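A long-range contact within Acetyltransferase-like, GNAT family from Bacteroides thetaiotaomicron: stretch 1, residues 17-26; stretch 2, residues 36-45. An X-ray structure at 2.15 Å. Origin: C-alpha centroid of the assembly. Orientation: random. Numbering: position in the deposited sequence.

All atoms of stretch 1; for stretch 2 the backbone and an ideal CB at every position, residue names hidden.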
ATOM      1  N   HIS A  17     -16.257  -3.340  -9.724  1.00 24.79           N
ATOM      2  CA  HIS A  17     -14.925  -2.898  -9.380  1.00 23.62           C
ATOM      3  C   HIS A  17     -14.490  -3.411  -8.032  1.00 22.97           C
ATOM      4  O   HIS A  17     -13.335  -3.808  -7.875  1.00 23.37           O
ATOM      5  CB  HIS A  17     -14.821  -1.393  -9.440  1.00 23.54           C
ATOM      6  CG  HIS A  17     -15.130  -0.830 -10.788  1.00 25.31           C
ATOM      7  ND1 HIS A  17     -14.911  -1.534 -11.956  1.00 26.19           N
ATOM      8  CD2 HIS A  17     -15.630   0.377 -11.156  1.00 25.81           C
ATOM      9  CE1 HIS A  17     -15.266  -0.781 -12.984  1.00 27.64           C
ATOM     10  NE2 HIS A  17     -15.706   0.381 -12.524  1.00 26.80           N
ATOM     11  N   TYR A  18     -15.383  -3.413  -7.055  1.00 22.42           N
ATOM     12  CA  TYR A  18     -14.970  -3.859  -5.725  1.00 23.00           C
ATOM     13  C   TYR A  18     -14.595  -5.339  -5.686  1.00 23.06           C
ATOM     14  O   TYR A  18     -13.604  -5.723  -5.033  1.00 23.47           O
ATOM     15  CB  TYR A  18     -15.984  -3.529  -4.640  1.00 23.12           C
ATOM     16  CG  TYR A  18     -15.444  -3.822  -3.245  1.00 24.03           C
ATOM     17  CD1 TYR A  18     -14.785  -2.831  -2.502  1.00 25.15           C
ATOM     18  CD2 TYR A  18     -15.580  -5.096  -2.675  1.00 23.82           C
ATOM     19  CE1 TYR A  18     -14.292  -3.104  -1.231  1.00 24.35           C
ATOM     20  CE2 TYR A  18     -15.100  -5.374  -1.413  1.00 23.50           C
ATOM     21  CZ  TYR A  18     -14.464  -4.385  -0.693  1.00 25.97           C
ATOM     22  OH  TYR A  18     -13.979  -4.687   0.564  1.00 29.27           O
ATOM     23  N   LYS A  19     -15.381  -6.154  -6.386  1.00 22.69           N
ATOM     24  CA  LYS A  19     -15.125  -7.581  -6.505  1.00 22.87           C
ATOM     25  C   LYS A  19     -13.808  -7.827  -7.244  1.00 22.40           C
ATOM     26  O   LYS A  19     -13.055  -8.722  -6.878  1.00 23.22           O
ATOM     27  CB  LYS A  19     -16.271  -8.274  -7.235  1.00 22.88           C
ATOM     28  CG  LYS A  19     -16.438  -9.741  -6.857  1.00 24.73           C
ATOM     29  CD  LYS A  19     -17.777 -10.279  -7.342  1.00 27.50           C
ATOM     30  CE  LYS A  19     -18.088 -11.667  -6.753  1.00 30.91           C
ATOM     31  NZ  LYS A  19     -18.834 -11.607  -5.447  1.00 33.28           N
ATOM     32  N   PHE A  20     -13.542  -7.032  -8.279  1.00 21.17           N
ATOM     33  CA  PHE A  20     -12.266  -7.076  -8.972  1.00 20.65           C
ATOM     34  C   PHE A  20     -11.098  -6.822  -8.002  1.00 20.25           C
ATOM     35  O   PHE A  20     -10.135  -7.580  -7.979  1.00 18.39           O
ATOM     36  CB  PHE A  20     -12.221  -6.047 -10.121  1.00 20.58           C
ATOM     37  CG  PHE A  20     -10.835  -5.840 -10.707  1.00 20.44           C
ATOM     38  CD1 PHE A  20     -10.322  -6.730 -11.652  1.00 20.07           C
ATOM     39  CD2 PHE A  20     -10.037  -4.767 -10.298  1.00 21.12           C
ATOM     40  CE1 PHE A  20      -9.049  -6.537 -12.190  1.00 21.04           C
ATOM     41  CE2 PHE A  20      -8.761  -4.571 -10.837  1.00 20.17           C
ATOM     42  CZ  PHE A  20      -8.269  -5.459 -11.784  1.00 19.11           C
HETATM   43  N   MSE A  21     -11.185  -5.737  -7.240  1.00 20.26           N
HETATM   44  CA  MSE A  21     -10.169  -5.386  -6.237  1.00 21.27           C
HETATM   45  C   MSE A  21      -9.975  -6.556  -5.248  1.00 21.65           C
HETATM   46  O   MSE A  21      -8.843  -7.017  -5.003  1.00 22.58           O
HETATM   47  CB  MSE A  21     -10.583  -4.092  -5.506  1.00 21.10           C
HETATM   48  CG  MSE A  21      -9.739  -3.661  -4.303  1.00 21.40           C
HETATM   49 SE   MSE A  21     -10.254  -4.526  -2.628  0.50 23.49          SE
HETATM   50  CE  MSE A  21      -8.768  -3.879  -1.529  1.00 28.05           C
ATOM     51  N   GLU A  22     -11.087  -7.042  -4.722  1.00 21.29           N
ATOM     52  CA  GLU A  22     -11.116  -8.122  -3.746  1.00 22.38           C
ATOM     53  C   GLU A  22     -10.525  -9.469  -4.244  1.00 22.08           C
ATOM     54  O   GLU A  22      -9.766 -10.105  -3.516  1.00 21.49           O
ATOM     55  CB  GLU A  22     -12.560  -8.333  -3.299  1.00 23.05           C
ATOM     56  CG  GLU A  22     -12.693  -9.004  -1.943  1.00 26.88           C
ATOM     57  CD  GLU A  22     -14.141  -9.146  -1.532  1.00 32.01           C
ATOM     58  OE1 GLU A  22     -14.799 -10.138  -1.947  1.00 33.23           O
ATOM     59  OE2 GLU A  22     -14.626  -8.243  -0.806  1.00 34.74           O
ATOM     60  N   GLU A  23     -10.890  -9.897  -5.456  1.00 20.84           N
ATOM     61  CA  GLU A  23     -10.298 -11.089  -6.058  1.00 21.15           C
ATOM     62  C   GLU A  23      -8.773 -10.932  -6.223  1.00 19.96           C
ATOM     63  O   GLU A  23      -7.998 -11.817  -5.860  1.00 19.33           O
ATOM     64  CB  GLU A  23     -10.976 -11.434  -7.403  1.00 21.45           C
ATOM     65  CG  GLU A  23     -10.423 -12.723  -8.074  1.00 25.62           C
ATOM     66  CD  GLU A  23     -11.476 -13.595  -8.794  1.00 31.39           C
ATOM     67  OE1 GLU A  23     -12.548 -13.074  -9.208  1.00 34.20           O
ATOM     68  OE2 GLU A  23     -11.224 -14.820  -8.951  1.00 32.42           O
ATOM     69  N   LEU A  24      -8.360  -9.789  -6.761  1.00 18.72           N
ATOM     70  CA  LEU A  24      -6.966  -9.514  -7.008  1.00 17.28           C
ATOM     71  C   LEU A  24      -6.141  -9.446  -5.704  1.00 17.22           C
ATOM     72  O   LEU A  24      -5.024  -9.989  -5.623  1.00 16.41           O
ATOM     73  CB  LEU A  24      -6.872  -8.221  -7.809  1.00 16.86           C
ATOM     74  CG  LEU A  24      -5.502  -7.720  -8.185  1.00 17.65           C
ATOM     75  CD1 LEU A  24      -4.670  -8.864  -8.838  1.00 20.51           C
ATOM     76  CD2 LEU A  24      -5.653  -6.503  -9.124  1.00 17.80           C
ATOM     77  N   LEU A  25      -6.699  -8.785  -4.696  1.00 16.53           N
ATOM     78  CA  LEU A  25      -6.134  -8.785  -3.343  1.00 16.63           C
ATOM     79  C   LEU A  25      -5.887 -10.198  -2.778  1.00 16.75           C
ATOM     80  O   LEU A  25      -4.807 -10.495  -2.272  1.00 15.04           O
ATOM     81  CB  LEU A  25      -7.070  -8.048  -2.382  1.00 16.62           C
ATOM     82  CG  LEU A  25      -6.649  -7.970  -0.908  1.00 18.99           C
ATOM     83  CD1 LEU A  25      -5.426  -7.112  -0.696  1.00 17.39           C
ATOM     84  CD2 LEU A  25      -7.840  -7.485  -0.052  1.00 21.21           C
ATOM     85  N   VAL A  26      -6.890 -11.064  -2.856  1.00 17.13           N
ATOM     86  CA  VAL A  26      -6.765 -12.375  -2.235  1.00 17.97           C
ATOM     87  C   VAL A  26      -5.735 -13.219  -3.015  1.00 18.72           C
ATOM     88  O   VAL A  26      -5.066 -14.092  -2.470  1.00 19.09           O
ATOM     89  CB  VAL A  26      -8.154 -13.041  -2.162  1.00 18.74           C
ATOM     90  CG1 VAL A  26      -8.067 -14.540  -1.848  1.00 17.77           C
ATOM     91  CG2 VAL A  26      -9.022 -12.297  -1.116  1.00 19.01           C
ATOM     92  N   UNK A  36      -9.371  -9.056   7.543  1.00 24.43           N
ATOM     93  CA  UNK A  36     -10.554  -9.846   7.204  1.00 24.80           C
ATOM     94  C   UNK A  36     -11.409  -9.088   6.175  1.00 24.12           C
ATOM     95  O   UNK A  36     -11.567  -7.871   6.249  1.00 22.90           O
ATOM     96  CB  UNK A  36     -11.371 -10.158   8.459  1.00 24.80           C
ATOM     97  N   UNK A  37     -11.939  -9.822   5.205  1.00 24.38           N
ATOM     98  CA  UNK A  37     -12.622  -9.204   4.085  1.00 25.24           C
ATOM     99  C   UNK A  37     -13.842  -8.398   4.534  1.00 25.77           C
ATOM    100  O   UNK A  37     -13.995  -7.235   4.141  1.00 25.52           O
ATOM    101  CB  UNK A  37     -13.043 -10.275   3.077  1.00 25.24           C
ATOM    102  N   UNK A  38     -14.675  -8.981   5.395  1.00 26.68           N
ATOM    103  CA  UNK A  38     -15.812  -8.230   5.940  1.00 27.56           C
ATOM    104  C   UNK A  38     -15.381  -6.880   6.519  1.00 27.09           C
ATOM    105  O   UNK A  38     -16.125  -5.916   6.395  1.00 26.59           O
ATOM    106  CB  UNK A  38     -16.516  -9.054   7.020  1.00 27.56           C
ATOM    107  N   UNK A  39     -14.188  -6.825   7.128  1.00 27.28           N
ATOM    108  CA  UNK A  39     -13.638  -5.591   7.718  1.00 28.33           C
ATOM    109  C   UNK A  39     -13.151  -4.617   6.653  1.00 28.88           C
ATOM    110  O   UNK A  39     -13.267  -3.386   6.783  1.00 28.60           O
ATOM    111  CB  UNK A  39     -12.487  -5.926   8.668  1.00 28.33           C
ATOM    112  N   UNK A  40     -12.526  -5.180   5.628  1.00 29.43           N
ATOM    113  CA  UNK A  40     -12.031  -4.387   4.525  1.00 30.02           C
ATOM    114  C   UNK A  40     -13.205  -3.658   3.842  1.00 29.58           C
ATOM    115  O   UNK A  40     -13.097  -2.496   3.459  1.00 29.31           O
ATOM    116  CB  UNK A  40     -11.278  -5.270   3.528  1.00 30.02           C
ATOM    117  N   UNK A  41     -14.321  -4.358   3.696  1.00 29.70           N
ATOM    118  CA  UNK A  41     -15.555  -3.729   3.216  1.00 30.39           C
ATOM    119  C   UNK A  41     -15.969  -2.550   4.098  1.00 30.06           C
ATOM    120  O   UNK A  41     -16.262  -1.455   3.591  1.00 29.97           O
ATOM    121  CB  UNK A  41     -16.685  -4.759   3.163  1.00 30.39           C
ATOM    122  N   UNK A  42     -15.951  -2.772   5.410  1.00 29.29           N
ATOM    123  CA  UNK A  42     -16.307  -1.756   6.382  1.00 29.77           C
ATOM    124  C   UNK A  42     -15.386  -0.514   6.334  1.00 29.60           C
ATOM    125  O   UNK A  42     -15.876   0.613   6.372  1.00 29.15           O
ATOM    126  CB  UNK A  42     -16.275  -2.371   7.783  1.00 29.77           C
ATOM    127  N   UNK A  43     -14.070  -0.728   6.229  1.00 28.36           N
ATOM    128  CA  UNK A  43     -13.099   0.369   6.134  1.00 27.94           C
ATOM    129  C   UNK A  43     -13.356   1.169   4.858  1.00 27.63           C
ATOM    130  O   UNK A  43     -13.372   2.401   4.866  1.00 27.58           O
ATOM    131  CB  UNK A  43     -11.666  -0.166   6.153  1.00 27.94           C
ATOM    132  N   UNK A  44     -13.551   0.453   3.761  1.00 27.10           N
ATOM    133  CA  UNK A  44     -13.800   1.084   2.470  1.00 28.06           C
ATOM    134  C   UNK A  44     -14.933   2.150   2.531  1.00 28.56           C
ATOM    135  O   UNK A  44     -14.696   3.328   2.245  1.00 29.40           O
ATOM    136  CB  UNK A  44     -14.153   0.006   1.443  1.00 28.06           C
ATOM    137  N   UNK A  45     -16.133   1.761   2.939  1.00 28.83           N
ATOM    138  CA  UNK A  45     -17.253   2.733   2.999  1.00 29.00           C
ATOM    139  C   UNK A  45     -17.376   3.519   4.298  1.00 29.02           C
ATOM    140  O   UNK A  45     -17.954   4.601   4.323  1.00 29.67           O
ATOM    141  CB  UNK A  45     -18.572   1.994   2.767  1.00 29.00           C
TER

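Stretch 1 is helical throughout. Stretch 2 is helical from position 37, and the two helices run at 135°, closer to antiparallel than parallel. Their axes come no nearer than 12.1 Å.

Position 36 precedes the helix, with phi/psi of -51/139. Its ideal CB has nothing of stretch 1 within 5.5 Å. A residue able to cap the free amides of the first turn would suit: Ser, Thr, Asp, Asn or Glu. The residue is Glu-36, the N-cap. Its OE1 accepts a hydrogen bond from the backbone N of position 38 at 3.2 Å.

Position 37 points toward stretch 1. The ideal CB lies 4.7 Å from Glu-22 OE2, and the methyls of Leu-25 and Val-26 lie farther off. A long basic side chain could answer the carboxylate; a branched apolar one could reach the methyls. The residue is Leu-37. Its CD1 packs 3.8 Å from Glu-22 CG and 4.0 Å from Val-26 CG2, while its CD2 lies 4.1 Å from Leu-25 CD2.

Positions 38 and 39 point away, and neither ideal CB has stretch 1 within 5.5 Å. Many polar residues would fit. They are Glu-38 and His-39, and neither touches stretch 1.

Position 40 points toward stretch 1. Its ideal CB is 4.1 Å from Tyr-18 OH and 5.4 Å from Leu-25 CD2, with the selenomethionine Met-21 also nearby. These largely apolar surroundings favour Leu, Ile or Met. The residue is Leu-40. Its CG sits 3.3 Å from Tyr-18 OH. Its CD2 reaches 3.5 Å from Leu-25 CD2 and 3.9 Å from Met-21 CE, joining successive turns of the first helix.

Position 41 points sideways. Its ideal CB is 3.8 Å from Tyr-18 OH, and the carboxylate of Glu-22 lies beyond. Lys or Arg could lay a methylene chain past the tyrosine and bring positive charge near the acid; Gln or Met would also be plausible. The residue is Arg-41. Its CG is 3.1 Å from Tyr-18 OH, a tight contact. Its NH1 stays 4.2 Å from Glu-22 OE2, beyond a salt bridge. Tyr-18 OH is also 3.2 Å from Arg-41 N, but the angle is too poor for a hydrogen bond.

Position 42 points away and position 43 is out of reach. Stretch 1 sets no demand on either, so polar, charged or aromatic residues would all serve. They are Glu-42 and Tyr-43.

Position 44 points toward stretch 1, its ideal CB 4.1 Å from Tyr-18 CE1. A compact residue such as Ala, Ser, Thr or Val would suit this close approach. The residue is Thr-44. Its OG1 lies at the edge of the Tyr-18 ring, 3.7 Å from Tyr-18 CE1, and donates to Leu-40 O at 2.9 Å.

Position 45 points sideways, with no stretch 1 atom within 5.5 Å of its ideal CB. Polar residues would serve. Asp-45 makes no contact here; its carboxylate is hydrogen-bonded elsewhere in the structure.

Stretch 2 (36-45) ELEHLREYTD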
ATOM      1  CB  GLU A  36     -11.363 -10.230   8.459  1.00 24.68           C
ATOM      2  CG  GLU A  36     -11.978 -11.664   8.386  1.00 29.34           C
ATOM      3  CD  GLU A  36     -12.633 -11.990   7.006  1.00 35.21           C
ATOM      4  OE1 GLU A  36     -13.857 -11.690   6.817  1.00 35.94           O
ATOM      5  OE2 GLU A  36     -11.913 -12.531   6.109  1.00 35.22           O
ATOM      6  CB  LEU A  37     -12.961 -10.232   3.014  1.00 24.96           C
ATOM      7  CG  LEU A  37     -11.748 -10.798   2.237  1.00 25.44           C
ATOM      8  CD1 LEU A  37     -12.283 -11.487   0.963  1.00 23.57           C
ATOM      9  CD2 LEU A  37     -10.719  -9.711   1.869  1.00 23.26           C
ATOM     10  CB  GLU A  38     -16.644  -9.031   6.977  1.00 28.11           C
ATOM     11  CG  GLU A  38     -18.100  -8.457   7.121  1.00 31.00           C
ATOM     12  CD  GLU A  38     -18.771  -8.661   8.497  1.00 35.76           C
ATOM     13  OE1 GLU A  38     -18.212  -9.384   9.353  1.00 38.06           O
ATOM     14  OE2 GLU A  38     -19.881  -8.099   8.724  1.00 36.69           O
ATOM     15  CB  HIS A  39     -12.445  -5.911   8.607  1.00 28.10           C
ATOM     16  CG  HIS A  39     -12.797  -6.598   9.883  1.00 30.53           C
ATOM     17  ND1 HIS A  39     -14.091  -6.934  10.224  1.00 32.56           N
ATOM     18  CD2 HIS A  39     -12.016  -7.030  10.901  1.00 32.46           C
ATOM     19  CE1 HIS A  39     -14.091  -7.536  11.400  1.00 33.25           C
ATOM     20  NE2 HIS A  39     -12.844  -7.608  11.831  1.00 33.15           N
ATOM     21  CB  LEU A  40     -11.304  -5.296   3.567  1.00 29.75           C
ATOM     22  CG  LEU A  40     -11.112  -4.707   2.190  1.00 32.66           C
ATOM     23  CD1 LEU A  40     -10.145  -3.496   2.242  1.00 34.38           C
ATOM     24  CD2 LEU A  40     -10.634  -5.817   1.237  1.00 33.74           C
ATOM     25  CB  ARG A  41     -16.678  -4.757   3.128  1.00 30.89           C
ATOM     26  CG  ARG A  41     -16.451  -5.796   2.032  1.00 32.64           C
ATOM     27  CD  ARG A  41     -17.655  -6.713   1.890  1.00 38.30           C
ATOM     28  NE  ARG A  41     -18.834  -6.007   1.378  1.00 40.46           N
ATOM     29  CZ  ARG A  41     -19.211  -5.997   0.098  1.00 41.92           C
ATOM     30  NH1 ARG A  41     -18.506  -6.669  -0.818  1.00 42.23           N
ATOM     31  NH2 ARG A  41     -20.300  -5.322  -0.260  1.00 42.03           N
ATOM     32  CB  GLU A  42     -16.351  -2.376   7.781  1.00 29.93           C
ATOM     33  CG  GLU A  42     -17.468  -3.460   7.920  1.00 31.16           C
ATOM     34  CD  GLU A  42     -17.360  -4.378   9.166  1.00 32.14           C
ATOM     35  OE1 GLU A  42     -16.511  -4.167  10.062  1.00 33.66           O
ATOM     36  OE2 GLU A  42     -18.162  -5.333   9.245  1.00 34.79           O
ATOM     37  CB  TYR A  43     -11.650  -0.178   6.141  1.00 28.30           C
ATOM     38  CG  TYR A  43     -11.062  -0.478   7.522  1.00 29.07           C
ATOM     39  CD1 TYR A  43      -9.963   0.238   8.013  1.00 30.78           C
ATOM     40  CD2 TYR A  43     -11.608  -1.470   8.346  1.00 29.34           C
ATOM     41  CE1 TYR A  43      -9.436  -0.032   9.303  1.00 31.71           C
ATOM     42  CE2 TYR A  43     -11.076  -1.756   9.619  1.00 28.58           C
ATOM     43  CZ  TYR A  43      -9.999  -1.045  10.087  1.00 30.56           C
ATOM     44  OH  TYR A  43      -9.494  -1.323  11.340  1.00 30.69           O
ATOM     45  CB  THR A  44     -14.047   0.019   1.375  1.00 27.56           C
ATOM     46  OG1 THR A  44     -12.842  -0.732   1.161  1.00 27.76           O
ATOM     47  CG2 THR A  44     -14.485   0.667   0.069  1.00 28.79           C
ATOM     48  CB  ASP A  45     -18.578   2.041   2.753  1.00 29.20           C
ATOM     49  CG  ASP A  45     -18.461   0.861   1.837  1.00 29.58           C
ATOM     50  OD1 ASP A  45     -17.866   0.974   0.734  1.00 32.32           O
ATOM     51  OD2 ASP A  45     -18.995  -0.187   2.234  1.00 30.19           O
TER
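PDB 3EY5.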